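PDB 2I81: 2-Cys Peroxiredoxin from Plasmodium vivax SaI-1, which probably reduces hydrogen peroxide and organic hydroperoxides through a reactive cysteine, as a typical 2-Cys peroxiredoxin of the AhpC/TSA family. Local coordinates for residues Phe49-Asp63 and Asn86-His100. Residues are numbered along the deposited sequence; the frame is centred on the assembly and turned at random.
Sequences FIGKKYVLLYFYPLD and NVELLGCSVDSKYTH
D63, in the loop after strand 54-59, receives ND1 of H100 on OD2 at 2.6 Å, through the syn lone pair and in the imidazole plane, while Y60 OH donates to its OD1. The Y60 ring reaches D63 by standing between its own backbone N and carbonyl carbon (chi1 61°), which also lays one face on S93 CB, 3.7 Å from the ring centroid. D95 turns back to the same loop: its OD2 takes the D63 N-H from above the carboxylate plane at 2.7 Å and S93 OG on its anti lone pair. Upstream, strands 54-59 and 87-93 run parallel, hydrogen-bonded from Y54 to Y60. Y58 folds its ring over G91, whose CA sits 3.5 Å from the centroid; the Y58 hydroxyl is hydrogen-bonded to H118. On the opposite face of the sheet, C92 SG meets the F59 ring obliquely, and L90 CD1 touches both V55 CG1 and F49 CE1. These are central strands of the thioredoxin-like peroxiredoxin core, joined by a right-handed beta-alpha-beta crossover. D63 OD1 and D95 OD2 lie 2.9 Å apart, both acceptors; the donors gripping them, Y60 OH on one and D63 N and S93 OG on the other, probably offset the repulsion.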
ATOM      1  N   PHE A  49      21.711  -3.761 -35.246  1.00 28.97           N
ATOM      2  CA  PHE A  49      22.326  -5.051 -35.558  1.00 29.37           C
ATOM      3  C   PHE A  49      21.328  -6.182 -35.752  1.00 31.96           C
ATOM      4  O   PHE A  49      21.641  -7.169 -36.424  1.00 30.43           O
ATOM      5  CB  PHE A  49      23.335  -5.453 -34.482  1.00 27.79           C
ATOM      6  CG  PHE A  49      24.464  -4.486 -34.318  1.00 28.00           C
ATOM      7  CD1 PHE A  49      24.574  -3.729 -33.159  1.00 26.11           C
ATOM      8  CD2 PHE A  49      25.416  -4.326 -35.320  1.00 26.46           C
ATOM      9  CE1 PHE A  49      25.617  -2.828 -32.997  1.00 25.48           C
ATOM     10  CE2 PHE A  49      26.462  -3.423 -35.169  1.00 27.05           C
ATOM     11  CZ  PHE A  49      26.563  -2.673 -34.003  1.00 29.44           C
ATOM     12  N   ILE A  50      20.141  -6.049 -35.160  1.00 34.24           N
ATOM     13  CA  ILE A  50      19.130  -7.103 -35.247  1.00 39.58           C
ATOM     14  C   ILE A  50      18.847  -7.458 -36.712  1.00 39.85           C
ATOM     15  O   ILE A  50      18.542  -6.588 -37.531  1.00 40.88           O
ATOM     16  CB  ILE A  50      17.827  -6.773 -34.448  1.00 40.31           C
ATOM     17  CG1 ILE A  50      17.048  -8.059 -34.145  1.00 39.48           C
ATOM     18  CG2 ILE A  50      16.958  -5.731 -35.170  1.00 45.16           C
ATOM     19  CD1 ILE A  50      15.981  -7.915 -33.060  1.00 43.70           C
ATOM     20  N   GLY A  51      18.994  -8.739 -37.031  1.00 41.35           N
ATOM     21  CA  GLY A  51      18.740  -9.241 -38.377  1.00 41.89           C
ATOM     22  C   GLY A  51      19.910  -9.091 -39.333  1.00 41.62           C
ATOM     23  O   GLY A  51      19.840  -9.545 -40.477  1.00 43.05           O
ATOM     24  N   LYS A  52      20.986  -8.459 -38.869  1.00 40.34           N
ATOM     25  CA  LYS A  52      22.155  -8.217 -39.712  1.00 39.26           C
ATOM     26  C   LYS A  52      23.390  -8.980 -39.243  1.00 37.96           C
ATOM     27  O   LYS A  52      24.075  -9.605 -40.056  1.00 37.07           O
ATOM     28  CB  LYS A  52      22.440  -6.717 -39.835  1.00 38.35           C
ATOM     29  CG  LYS A  52      21.313  -5.942 -40.502  1.00 38.49           C
ATOM     30  CD  LYS A  52      21.690  -4.497 -40.763  1.00 46.60           C
ATOM     31  CE  LYS A  52      20.488  -3.719 -41.283  1.00 49.49           C
ATOM     32  NZ  LYS A  52      20.856  -2.329 -41.678  1.00 52.64           N
ATOM     33  N   LYS A  53      23.667  -8.938 -37.939  1.00 37.81           N
ATOM     34  CA  LYS A  53      24.814  -9.664 -37.381  1.00 36.72           C
ATOM     35  C   LYS A  53      24.755  -9.945 -35.879  1.00 34.13           C
ATOM     36  O   LYS A  53      23.992  -9.319 -35.135  1.00 34.30           O
ATOM     37  CB  LYS A  53      26.142  -8.980 -37.757  1.00 38.89           C
ATOM     38  CG  LYS A  53      26.209  -7.479 -37.496  1.00 40.42           C
ATOM     39  CD  LYS A  53      27.160  -6.779 -38.469  1.00 42.08           C
ATOM     40  CE  LYS A  53      28.624  -6.876 -38.037  1.00 42.36           C
ATOM     41  NZ  LYS A  53      29.251  -8.195 -38.341  1.00 46.08           N
ATOM     42  N   TYR A  54      25.575 -10.907 -35.462  1.00 31.38           N
ATOM     43  CA  TYR A  54      25.720 -11.298 -34.066  1.00 29.64           C
ATOM     44  C   TYR A  54      26.475 -10.221 -33.300  1.00 29.24           C
ATOM     45  O   TYR A  54      27.315  -9.521 -33.867  1.00 27.69           O
ATOM     46  CB  TYR A  54      26.483 -12.622 -33.961  1.00 30.86           C
ATOM     47  CG  TYR A  54      25.863 -13.779 -34.717  1.00 31.95           C
ATOM     48  CD1 TYR A  54      25.117 -14.749 -34.050  1.00 29.83           C
ATOM     49  CD2 TYR A  54      26.033 -13.913 -36.096  1.00 33.86           C
ATOM     50  CE1 TYR A  54      24.546 -15.817 -34.738  1.00 32.85           C
ATOM     51  CE2 TYR A  54      25.468 -14.974 -36.793  1.00 36.00           C
ATOM     52  CZ  TYR A  54      24.727 -15.922 -36.108  1.00 35.25           C
ATOM     53  OH  TYR A  54      24.170 -16.972 -36.798  1.00 36.11           O
ATOM     54  N   VAL A  55      26.171 -10.090 -32.014  1.00 28.69           N
ATOM     55  CA  VAL A  55      26.826  -9.096 -31.173  1.00 28.33           C
ATOM     56  C   VAL A  55      27.533  -9.772 -30.006  1.00 28.14           C
ATOM     57  O   VAL A  55      26.918 -10.526 -29.247  1.00 30.30           O
ATOM     58  CB  VAL A  55      25.823  -8.037 -30.635  1.00 27.71           C
ATOM     59  CG1 VAL A  55      26.536  -6.993 -29.782  1.00 27.15           C
ATOM     60  CG2 VAL A  55      25.078  -7.362 -31.778  1.00 27.06           C
ATOM     61  N   LEU A  56      28.831  -9.511 -29.880  1.00 26.66           N
ATOM     62  CA  LEU A  56      29.567  -9.893 -28.687  1.00 24.48           C
ATOM     63  C   LEU A  56      29.816  -8.637 -27.858  1.00 23.08           C
ATOM     64  O   LEU A  56      30.765  -7.887 -28.105  1.00 23.72           O
ATOM     65  CB  LEU A  56      30.878 -10.606 -29.039  1.00 24.87           C
ATOM     66  CG  LEU A  56      31.512 -11.501 -27.965  1.00 30.83           C
ATOM     67  CD1 LEU A  56      32.359 -12.588 -28.607  1.00 40.18           C
ATOM     68  CD2 LEU A  56      32.338 -10.705 -26.960  1.00 32.91           C
ATOM     69  N   LEU A  57      28.936  -8.408 -26.888  1.00 21.05           N
ATOM     70  CA  LEU A  57      29.087  -7.306 -25.956  1.00 21.34           C
ATOM     71  C   LEU A  57      29.978  -7.785 -24.820  1.00 21.26           C
ATOM     72  O   LEU A  57      29.630  -8.737 -24.113  1.00 21.78           O
ATOM     73  CB  LEU A  57      27.721  -6.875 -25.414  1.00 22.61           C
ATOM     74  CG  LEU A  57      27.430  -5.395 -25.133  1.00 23.08           C
ATOM     75  CD1 LEU A  57      26.114  -5.246 -24.374  1.00 27.40           C
ATOM     76  CD2 LEU A  57      28.563  -4.685 -24.394  1.00 29.69           C
ATOM     77  N   TYR A  58      31.130  -7.141 -24.649  1.00 19.64           N
ATOM     78  CA  TYR A  58      32.002  -7.466 -23.525  1.00 19.14           C
ATOM     79  C   TYR A  58      32.220  -6.279 -22.595  1.00 19.76           C
ATOM     80  O   TYR A  58      32.523  -5.171 -23.041  1.00 20.08           O
ATOM     81  CB  TYR A  58      33.326  -8.103 -23.983  1.00 18.96           C
ATOM     82  CG  TYR A  58      34.382  -7.163 -24.527  1.00 18.03           C
ATOM     83  CD1 TYR A  58      34.456  -6.882 -25.890  1.00 19.68           C
ATOM     84  CD2 TYR A  58      35.332  -6.585 -23.683  1.00 23.29           C
ATOM     85  CE1 TYR A  58      35.435  -6.030 -26.394  1.00 21.87           C
ATOM     86  CE2 TYR A  58      36.311  -5.729 -24.176  1.00 20.82           C
ATOM     87  CZ  TYR A  58      36.358  -5.458 -25.533  1.00 23.47           C
ATOM     88  OH  TYR A  58      37.323  -4.615 -26.030  1.00 20.47           O
ATOM     89  N   PHE A  59      32.036  -6.525 -21.302  1.00 19.78           N
ATOM     90  CA  PHE A  59      32.209  -5.501 -20.283  1.00 19.40           C
ATOM     91  C   PHE A  59      33.571  -5.652 -19.615  1.00 20.00           C
ATOM     92  O   PHE A  59      34.074  -6.765 -19.454  1.00 18.16           O
ATOM     93  CB  PHE A  59      31.107  -5.598 -19.221  1.00 18.64           C
ATOM     94  CG  PHE A  59      29.716  -5.373 -19.749  1.00 17.41           C
ATOM     95  CD1 PHE A  59      28.955  -6.440 -20.222  1.00 14.84           C
ATOM     96  CD2 PHE A  59      29.152  -4.099 -19.748  1.00 14.11           C
ATOM     97  CE1 PHE A  59      27.662  -6.240 -20.703  1.00 11.73           C
ATOM     98  CE2 PHE A  59      27.859  -3.889 -20.226  1.00 18.43           C
ATOM     99  CZ  PHE A  59      27.113  -4.962 -20.705  1.00 11.65           C
ATOM    100  N   TYR A  60      34.162  -4.524 -19.238  1.00 21.03           N
ATOM    101  CA  TYR A  60      35.365  -4.510 -18.413  1.00 21.64           C
ATOM    102  C   TYR A  60      35.236  -3.352 -17.427  1.00 22.14           C
ATOM    103  O   TYR A  60      34.635  -2.330 -17.762  1.00 23.36           O
ATOM    104  CB  TYR A  60      36.630  -4.391 -19.274  1.00 21.19           C
ATOM    105  CG  TYR A  60      36.715  -3.138 -20.115  1.00 20.26           C
ATOM    106  CD1 TYR A  60      36.089  -3.064 -21.359  1.00 16.39           C
ATOM    107  CD2 TYR A  60      37.435  -2.029 -19.673  1.00 18.34           C
ATOM    108  CE1 TYR A  60      36.168  -1.914 -22.136  1.00 17.19           C
ATOM    109  CE2 TYR A  60      37.523  -0.880 -20.442  1.00 16.50           C
ATOM    110  CZ  TYR A  60      36.887  -0.826 -21.671  1.00 20.35           C
ATOM    111  OH  TYR A  60      36.971   0.314 -22.435  1.00 25.08           O
ATOM    112  N   PRO A  61      35.804  -3.450 -16.257  1.00 21.81           N
ATOM    113  CA  PRO A  61      35.627  -2.405 -15.275  1.00 20.09           C
ATOM    114  C   PRO A  61      36.082  -0.999 -15.643  1.00 20.52           C
ATOM    115  O   PRO A  61      35.331  -0.097 -15.513  1.00 19.30           O
ATOM    116  CB  PRO A  61      36.359  -2.953 -14.076  1.00 19.29           C
ATOM    117  CG  PRO A  61      37.137  -3.977 -14.544  1.00 20.16           C
ATOM    118  CD  PRO A  61      36.508  -4.576 -15.673  1.00 21.54           C
ATOM    119  N   LEU A  62      37.309  -0.826 -16.069  1.00 20.00           N
ATOM    120  CA  LEU A  62      37.933   0.465 -16.062  1.00 20.00           C
ATOM    121  C   LEU A  62      39.004   0.654 -17.087  1.00 20.00           C
ATOM    122  O   LEU A  62      39.821  -0.171 -17.275  1.00 24.19           O
ATOM    123  CB  LEU A  62      38.458   0.799 -14.689  1.00 20.00           C
ATOM    124  CG  LEU A  62      37.484   1.270 -13.632  1.00 20.00           C
ATOM    125  CD1 LEU A  62      38.090   1.469 -12.358  1.00 20.00           C
ATOM    126  CD2 LEU A  62      36.650   2.404 -13.977  1.00 20.00           C
ATOM    127  N   ASP A  63      38.992   1.783 -17.741  1.00 22.44           N
ATOM    128  CA  ASP A  63      40.131   2.266 -18.461  1.00 22.16           C
ATOM    129  C   ASP A  63      41.293   2.555 -17.572  1.00 22.70           C
ATOM    130  O   ASP A  63      41.121   2.862 -16.425  1.00 19.93           O
ATOM    131  CB  ASP A  63      39.747   3.485 -19.260  1.00 22.04           C
ATOM    132  CG  ASP A  63      38.798   3.170 -20.319  1.00 23.79           C
ATOM    133  OD1 ASP A  63      38.265   2.115 -20.269  1.00 26.54           O
ATOM    134  OD2 ASP A  63      38.576   3.943 -21.209  1.00 28.57           O
ATOM    135  N   ASN A  86      30.692 -13.323 -38.777  1.00 31.26           N
ATOM    136  CA  ASN A  86      29.674 -12.272 -38.841  1.00 29.14           C
ATOM    137  C   ASN A  86      29.256 -11.761 -37.457  1.00 28.96           C
ATOM    138  O   ASN A  86      28.068 -11.563 -37.190  1.00 28.86           O
ATOM    139  CB  ASN A  86      28.452 -12.735 -39.659  1.00 27.76           C
ATOM    140  CG  ASN A  86      27.515 -11.588 -40.023  1.00 30.09           C
ATOM    141  OD1 ASN A  86      26.295 -11.712 -39.912  1.00 35.31           O
ATOM    142  ND2 ASN A  86      28.083 -10.467 -40.458  1.00 31.97           N
ATOM    143  N   VAL A  87      30.229 -11.563 -36.571  1.00 28.11           N
ATOM    144  CA  VAL A  87      29.920 -11.007 -35.253  1.00 29.13           C
ATOM    145  C   VAL A  87      30.527  -9.617 -35.057  1.00 27.26           C
ATOM    146  O   VAL A  87      31.680  -9.367 -35.424  1.00 26.90           O
ATOM    147  CB  VAL A  87      30.264 -11.972 -34.061  1.00 29.08           C
ATOM    148  CG1 VAL A  87      29.986 -13.428 -34.421  1.00 28.42           C
ATOM    149  CG2 VAL A  87      31.699 -11.810 -33.600  1.00 29.51           C
ATOM    150  N   GLU A  88      29.723  -8.715 -34.503  1.00 27.58           N
ATOM    151  CA  GLU A  88      30.183  -7.381 -34.149  1.00 27.29           C
ATOM    152  C   GLU A  88      30.726  -7.397 -32.725  1.00 27.73           C
ATOM    153  O   GLU A  88      30.052  -7.839 -31.790  1.00 27.28           O
ATOM    154  CB  GLU A  88      29.054  -6.354 -34.294  1.00 26.80           C
ATOM    155  CG  GLU A  88      29.448  -4.915 -33.941  1.00 29.82           C
ATOM    156  CD  GLU A  88      30.278  -4.222 -35.017  1.00 33.94           C
ATOM    157  OE1 GLU A  88      30.212  -4.625 -36.197  1.00 34.37           O
ATOM    158  OE2 GLU A  88      30.997  -3.258 -34.675  1.00 36.35           O
ATOM    159  N   LEU A  89      31.953  -6.910 -32.585  1.00 27.89           N
ATOM    160  CA  LEU A  89      32.667  -6.901 -31.317  1.00 28.18           C
ATOM    161  C   LEU A  89      32.526  -5.527 -30.662  1.00 28.44           C
ATOM    162  O   LEU A  89      32.958  -4.517 -31.225  1.00 28.25           O
ATOM    163  CB  LEU A  89      34.140  -7.249 -31.569  1.00 27.59           C
ATOM    164  CG  LEU A  89      35.018  -8.005 -30.561  1.00 30.89           C
ATOM    165  CD1 LEU A  89      35.794  -7.050 -29.670  1.00 30.10           C
ATOM    166  CD2 LEU A  89      34.239  -9.025 -29.728  1.00 30.19           C
ATOM    167  N   LEU A  90      31.910  -5.494 -29.481  1.00 27.38           N
ATOM    168  CA  LEU A  90      31.664  -4.239 -28.767  1.00 24.27           C
ATOM    169  C   LEU A  90      32.166  -4.291 -27.325  1.00 24.87           C
ATOM    170  O   LEU A  90      31.675  -5.084 -26.518  1.00 25.67           O
ATOM    171  CB  LEU A  90      30.170  -3.880 -28.787  1.00 23.40           C
ATOM    172  CG  LEU A  90      29.425  -3.710 -30.119  1.00 23.53           C
ATOM    173  CD1 LEU A  90      27.942  -3.480 -29.862  1.00 14.65           C
ATOM    174  CD2 LEU A  90      30.002  -2.570 -30.952  1.00 17.19           C
ATOM    175  N   GLY A  91      33.148  -3.448 -27.013  1.00 23.99           N
ATOM    176  CA  GLY A  91      33.646  -3.305 -25.647  1.00 21.85           C
ATOM    177  C   GLY A  91      32.848  -2.263 -24.896  1.00 21.67           C
ATOM    178  O   GLY A  91      32.413  -1.273 -25.484  1.00 22.47           O
ATOM    179  N   CYS A  92      32.652  -2.476 -23.599  1.00 19.41           N
ATOM    180  CA  CYS A  92      31.849  -1.556 -22.801  1.00 19.64           C
ATOM    181  C   CYS A  92      32.395  -1.369 -21.392  1.00 19.87           C
ATOM    182  O   CYS A  92      32.665  -2.340 -20.684  1.00 21.10           O
ATOM    183  CB  CYS A  92      30.393  -2.027 -22.741  1.00 20.85           C
ATOM    184  SG  CYS A  92      29.247  -0.854 -21.984  1.00 23.02           S
ATOM    185  N   SER A  93      32.564  -0.109 -21.003  1.00 19.72           N
ATOM    186  CA  SER A  93      32.900   0.237 -19.629  1.00 18.80           C
ATOM    187  C   SER A  93      32.133   1.476 -19.187  1.00 19.39           C
ATOM    188  O   SER A  93      31.510   2.163 -20.002  1.00 18.28           O
ATOM    189  CB  SER A  93      34.408   0.452 -19.463  1.00 17.91           C
ATOM    190  OG  SER A  93      34.818   1.701 -19.988  1.00 20.36           O
ATOM    191  N   VAL A  94      32.192   1.751 -17.887  1.00 19.16           N
ATOM    192  CA  VAL A  94      31.548   2.917 -17.289  1.00 21.45           C
ATOM    193  C   VAL A  94      32.236   4.232 -17.689  1.00 21.36           C
ATOM    194  O   VAL A  94      31.628   5.305 -17.611  1.00 23.46           O
ATOM    195  CB  VAL A  94      31.476   2.777 -15.743  1.00 20.75           C
ATOM    196  CG1 VAL A  94      30.903   4.030 -15.100  1.00 31.79           C
ATOM    197  CG2 VAL A  94      30.641   1.560 -15.353  1.00 24.05           C
ATOM    198  N   ASP A  95      33.491   4.143 -18.130  1.00 22.73           N
ATOM    199  CA  ASP A  95      34.266   5.320 -18.539  1.00 21.83           C
ATOM    200  C   ASP A  95      33.603   6.093 -19.675  1.00 22.81           C
ATOM    201  O   ASP A  95      32.849   5.526 -20.470  1.00 24.62           O
ATOM    202  CB  ASP A  95      35.678   4.914 -18.966  1.00 20.49           C
ATOM    203  CG  ASP A  95      36.423   4.170 -17.881  1.00 23.35           C
ATOM    204  OD1 ASP A  95      36.872   4.814 -16.908  1.00 26.07           O
ATOM    205  OD2 ASP A  95      36.563   2.936 -18.005  1.00 24.16           O
ATOM    206  N   SER A  96      33.897   7.389 -19.743  1.00 22.73           N
ATOM    207  CA  SER A  96      33.407   8.242 -20.820  1.00 22.54           C
ATOM    208  C   SER A  96      34.129   7.940 -22.130  1.00 22.24           C
ATOM    209  O   SER A  96      35.192   7.312 -22.135  1.00 22.03           O
ATOM    210  CB  SER A  96      33.590   9.714 -20.454  1.00 22.45           C
ATOM    211  OG  SER A  96      34.967  10.026 -20.266  1.00 24.37           O
ATOM    212  N   LYS A  97      33.543   8.394 -23.235  1.00 22.07           N
ATOM    213  CA  LYS A  97      34.133   8.229 -24.565  1.00 23.30           C
ATOM    214  C   LYS A  97      35.449   8.998 -24.716  1.00 24.22           C
ATOM    215  O   LYS A  97      36.312   8.609 -25.505  1.00 23.78           O
ATOM    216  CB  LYS A  97      33.136   8.644 -25.655  1.00 21.64           C
ATOM    217  CG  LYS A  97      32.701  10.105 -25.600  1.00 19.26           C
ATOM    218  CD  LYS A  97      31.691  10.435 -26.681  1.00 21.88           C
ATOM    219  CE  LYS A  97      31.321  11.908 -26.644  1.00 24.82           C
ATOM    220  NZ  LYS A  97      30.194  12.221 -27.566  1.00 34.79           N
ATOM    221  N   TYR A  98      35.595  10.085 -23.959  1.00 24.22           N
ATOM    222  CA  TYR A  98      36.832  10.866 -23.956  1.00 24.15           C
ATOM    223  C   TYR A  98      37.960  10.111 -23.263  1.00 23.51           C
ATOM    224  O   TYR A  98      39.124  10.223 -23.659  1.00 24.64           O
ATOM    225  CB  TYR A  98      36.619  12.231 -23.298  1.00 23.31           C
ATOM    226  CG  TYR A  98      35.599  13.085 -24.011  1.00 26.97           C
ATOM    227  CD1 TYR A  98      34.323  13.265 -23.482  1.00 23.44           C
ATOM    228  CD2 TYR A  98      35.905  13.701 -25.226  1.00 26.89           C
ATOM    229  CE1 TYR A  98      33.379  14.048 -24.138  1.00 22.91           C
ATOM    230  CE2 TYR A  98      34.968  14.482 -25.890  1.00 27.72           C
ATOM    231  CZ  TYR A  98      33.707  14.651 -25.341  1.00 30.28           C
ATOM    232  OH  TYR A  98      32.776  15.425 -25.993  1.00 34.08           O
ATOM    233  N   THR A  99      37.607   9.345 -22.233  1.00 23.43           N
ATOM    234  CA  THR A  99      38.566   8.489 -21.539  1.00 23.81           C
ATOM    235  C   THR A  99      39.020   7.334 -22.439  1.00 25.17           C
ATOM    236  O   THR A  99      40.185   6.930 -22.390  1.00 27.35           O
ATOM    237  CB  THR A  99      37.998   7.971 -20.194  1.00 25.13           C
ATOM    238  OG1 THR A  99      37.670   9.089 -19.355  1.00 27.90           O
ATOM    239  CG2 THR A  99      39.015   7.098 -19.465  1.00 18.22           C
ATOM    240  N   HIS A 100      38.106   6.821 -23.265  1.00 24.53           N
ATOM    241  CA  HIS A 100      38.442   5.777 -24.237  1.00 23.78           C
ATOM    242  C   HIS A 100      39.453   6.256 -25.269  1.00 24.91           C
ATOM    243  O   HIS A 100      40.461   5.588 -25.511  1.00 25.96           O
ATOM    244  CB  HIS A 100      37.197   5.273 -24.967  1.00 23.05           C
ATOM    245  CG  HIS A 100      36.273   4.464 -24.116  1.00 24.66           C
ATOM    246  ND1 HIS A 100      36.669   3.862 -22.942  1.00 23.99           N
ATOM    247  CD2 HIS A 100      34.972   4.128 -24.291  1.00 22.70           C
ATOM    248  CE1 HIS A 100      35.646   3.210 -22.418  1.00 21.12           C
ATOM    249  NE2 HIS A 100      34.606   3.353 -23.219  1.00 22.17           N
TER
HETATM  250  O   HOH W   1      31.818  -8.941 -38.159  1.00 32.89           O
HETATM  251  O   HOH W   2      32.758  -0.857 -16.394  1.00 18.30           O
HETATM  252  O   HOH W   3      39.238   4.769 -16.165  1.00 26.58           O